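Local coordinates for twin-arginine translocation pathway signal protein (Burkholderia phytofirmans, PDB 2RJO) that probably serves as a periplasmic sugar-binding protein of an ABC-type uptake system, holding beta-D-galactopyranose between its two lobes, at residues A203-M208 against G229-Q234. Numbering follows the deposited sequence.
With GAL (beta-D-galactopyranose), chain B.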
loop_
_atom_site.group_PDB
_atom_site.type_symbol
_atom_site.label_atom_id
_atom_site.label_comp_id
_atom_site.label_asym_id
_atom_site.label_seq_id
_atom_site.Cartn_x
_atom_site.Cartn_y
_atom_site.Cartn_z
ATOM N N ALA A 203 -9.357 10.533 -1.002
ATOM C CA ALA A 203 -8.143 10.162 -1.732
ATOM C C ALA A 203 -7.804 8.686 -1.491
ATOM O O ALA A 203 -7.881 8.198 -0.353
ATOM C CB ALA A 203 -6.976 11.042 -1.305
ATOM N N ALA A 204 -7.433 7.978 -2.559
ATOM C CA ALA A 204 -7.106 6.556 -2.462
ATOM C C ALA A 204 -5.844 6.243 -1.639
ATOM O O ALA A 204 -5.607 5.086 -1.306
ATOM C CB ALA A 204 -6.997 5.942 -3.863
ATOM N N ASN A 205 -5.029 7.256 -1.345
ATOM C CA ASN A 205 -3.830 7.076 -0.510
ATOM C C ASN A 205 -3.418 8.424 0.081
ATOM O O ASN A 205 -3.957 9.456 -0.313
ATOM C CB ASN A 205 -2.686 6.417 -1.308
ATOM C CG ASN A 205 -1.896 7.399 -2.153
ATOM O OD1 ASN A 205 -2.449 8.334 -2.719
ATOM N ND2 ASN A 205 -0.595 7.166 -2.267
ATOM N N ASP A 206 -2.501 8.424 1.047
ATOM C CA ASP A 206 -2.073 9.674 1.675
ATOM C C ASP A 206 -1.380 10.678 0.762
ATOM O O ASP A 206 -1.637 11.876 0.853
ATOM C CB ASP A 206 -1.147 9.407 2.870
ATOM C CG ASP A 206 -1.882 8.827 4.063
ATOM O OD1 ASP A 206 -3.127 8.755 4.015
ATOM O OD2 ASP A 206 -1.215 8.448 5.047
ATOM N N ASP A 207 -0.492 10.196 -0.103
ATOM C CA ASP A 207 0.232 11.088 -0.992
ATOM C C ASP A 207 -0.722 11.965 -1.802
ATOM O O ASP A 207 -0.518 13.170 -1.889
ATOM C CB ASP A 207 1.147 10.292 -1.928
ATOM C CG ASP A 207 2.393 11.067 -2.320
ATOM O OD1 ASP A 207 3.114 11.533 -1.411
ATOM O OD2 ASP A 207 2.672 11.215 -3.533
HETATM N N MSE A 208 -1.766 11.365 -2.374
HETATM C CA MSE A 208 -2.732 12.122 -3.170
HETATM C C MSE A 208 -3.536 13.077 -2.278
HETATM O O MSE A 208 -3.899 14.172 -2.701
HETATM C CB MSE A 208 -3.680 11.177 -3.941
HETATM C CG MSE A 208 -2.991 10.250 -4.962
HETATM SE SE MSE A 208 -4.086 9.487 -6.217
HETATM C CE MSE A 208 -5.082 8.437 -5.201
ATOM N N GLY A 229 -7.375 9.916 3.409
ATOM C CA GLY A 229 -6.362 9.221 2.642
ATOM C C GLY A 229 -6.231 7.784 3.102
ATOM O O GLY A 229 -7.173 7.227 3.659
HETATM N N MSE A 230 -5.075 7.181 2.862
HETATM C CA MSE A 230 -4.821 5.804 3.264
HETATM C C MSE A 230 -3.337 5.518 3.162
HETATM O O MSE A 230 -2.713 5.862 2.167
HETATM C CB MSE A 230 -5.613 4.810 2.390
HETATM C CG MSE A 230 -6.985 4.454 2.959
HETATM SE SE MSE A 230 -7.931 3.192 2.047
HETATM C CE MSE A 230 -8.947 4.220 1.037
ATOM N N ASP A 231 -2.792 4.895 4.203
ATOM C CA ASP A 231 -1.379 4.533 4.289
ATOM C C ASP A 231 -0.888 4.751 5.715
ATOM O O ASP A 231 -0.137 3.942 6.243
ATOM C CB ASP A 231 -0.511 5.354 3.319
ATOM C CG ASP A 231 -0.498 4.779 1.899
ATOM O OD1 ASP A 231 -0.984 3.644 1.717
ATOM O OD2 ASP A 231 0.005 5.455 0.973
ATOM N N GLY A 232 -1.322 5.845 6.331
ATOM C CA GLY A 232 -0.910 6.143 7.687
ATOM C C GLY A 232 0.541 6.572 7.766
ATOM O O GLY A 232 1.205 6.327 8.765
ATOM N N THR A 233 1.038 7.209 6.712
ATOM C CA THR A 233 2.420 7.673 6.670
ATOM C C THR A 233 2.592 8.851 7.631
ATOM O O THR A 233 1.640 9.582 7.896
ATOM C CB THR A 233 2.813 8.126 5.244
ATOM O OG1 THR A 233 2.064 9.295 4.884
ATOM C CG2 THR A 233 2.519 7.025 4.238
ATOM N N GLN A 234 3.804 9.025 8.148
ATOM C CA GLN A 234 4.093 10.104 9.080
ATOM C C GLN A 234 3.551 11.463 8.624
ATOM O O GLN A 234 2.884 12.145 9.393
ATOM C CB GLN A 234 5.604 10.159 9.339
ATOM C CG GLN A 234 6.204 11.545 9.528
ATOM C CD GLN A 234 5.782 12.240 10.817
ATOM O OE1 GLN A 234 6.142 13.410 11.058
ATOM N NE2 GLN A 234 5.029 11.531 11.658
HETATM C C1 GAL B . 1.292 3.056 -3.286
HETATM C C2 GAL B . 0.140 3.384 -2.308
HETATM C C3 GAL B . -0.220 2.104 -1.522
HETATM C C4 GAL B . -0.648 1.016 -2.523
HETATM C C5 GAL B . 0.555 0.782 -3.479
HETATM C C6 GAL B . 0.169 -0.280 -4.487
HETATM O O1 GAL B . 1.620 4.242 -4.035
HETATM O O2 GAL B . 0.561 4.395 -1.394
HETATM O O3 GAL B . -1.301 2.365 -0.629
HETATM O O4 GAL B . -1.767 1.491 -3.271
HETATM O O5 GAL B . 0.881 2.010 -4.210
HETATM O O6 GAL B . 1.278 -0.485 -5.342
HETATM O O HOH W 1 -9.565 7.963 1.896
HETATM O O HOH W 2 1.350 7.867 0.529
#
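Asp-206, in the first turn of helix 206-218, reaches over to Met-230, Gly-232 and Thr-233 in the loop that follows strand 227-228 and fastens it. Asp-206 CB lies 3.8 Å from Thr-233 OG1, and with CG anti to the carbonyl carbon (chi1 -72°) the carboxylate is carried onto the loop backbone. Asp-206 CG comes to rest 3.6 Å from Met-230 O. OD1 approaches Met-230 N and takes a hydrogen bond from Ser-248 OG. Asp-206 OD2, met nearly along its C-O axis, accepts from Thr-233 N at 3.1 Å; weaker bonds reach it from Gly-232 N and Thr-233 OG1. A short, flat, two-oxygen acid suits a loop that turns its N-H groups inward. The backbone answers in the other direction: Asp-206 N donates a hydrogen bond to Met-230 O at 2.8 Å, from 40° above the carbonyl plane. Gly-229, without a side chain, lies with its C 3.4 Å from Asp-206 OD1.

Next to this carboxylate, Asn-205 and Asp-231 meet at galactose O2. Asp-231 directs both carboxylate oxygens to the sugar, OD1 accepting from O3 and OD2 from O2, each at 2.7 Å; OD2 also accepts from a water weakly held by Asp-207 N, and OD1 weakly from Trp-251 NE1. Asn-205, its amide plane 87° from that carboxylate, donates from ND2 to the same O2 at 3.1 Å, while its OD1 caps the helix by accepting from Met-208 N. An amide suits this N-cap because it can donate and accept at once. Both residues follow the carboxyl ends of parallel strands in one lobe of a periplasmic-binding-protein fold. Galactose O2 thus donates to an acid and accepts from an amide, an arrangement that should select for a hydroxyl at that position.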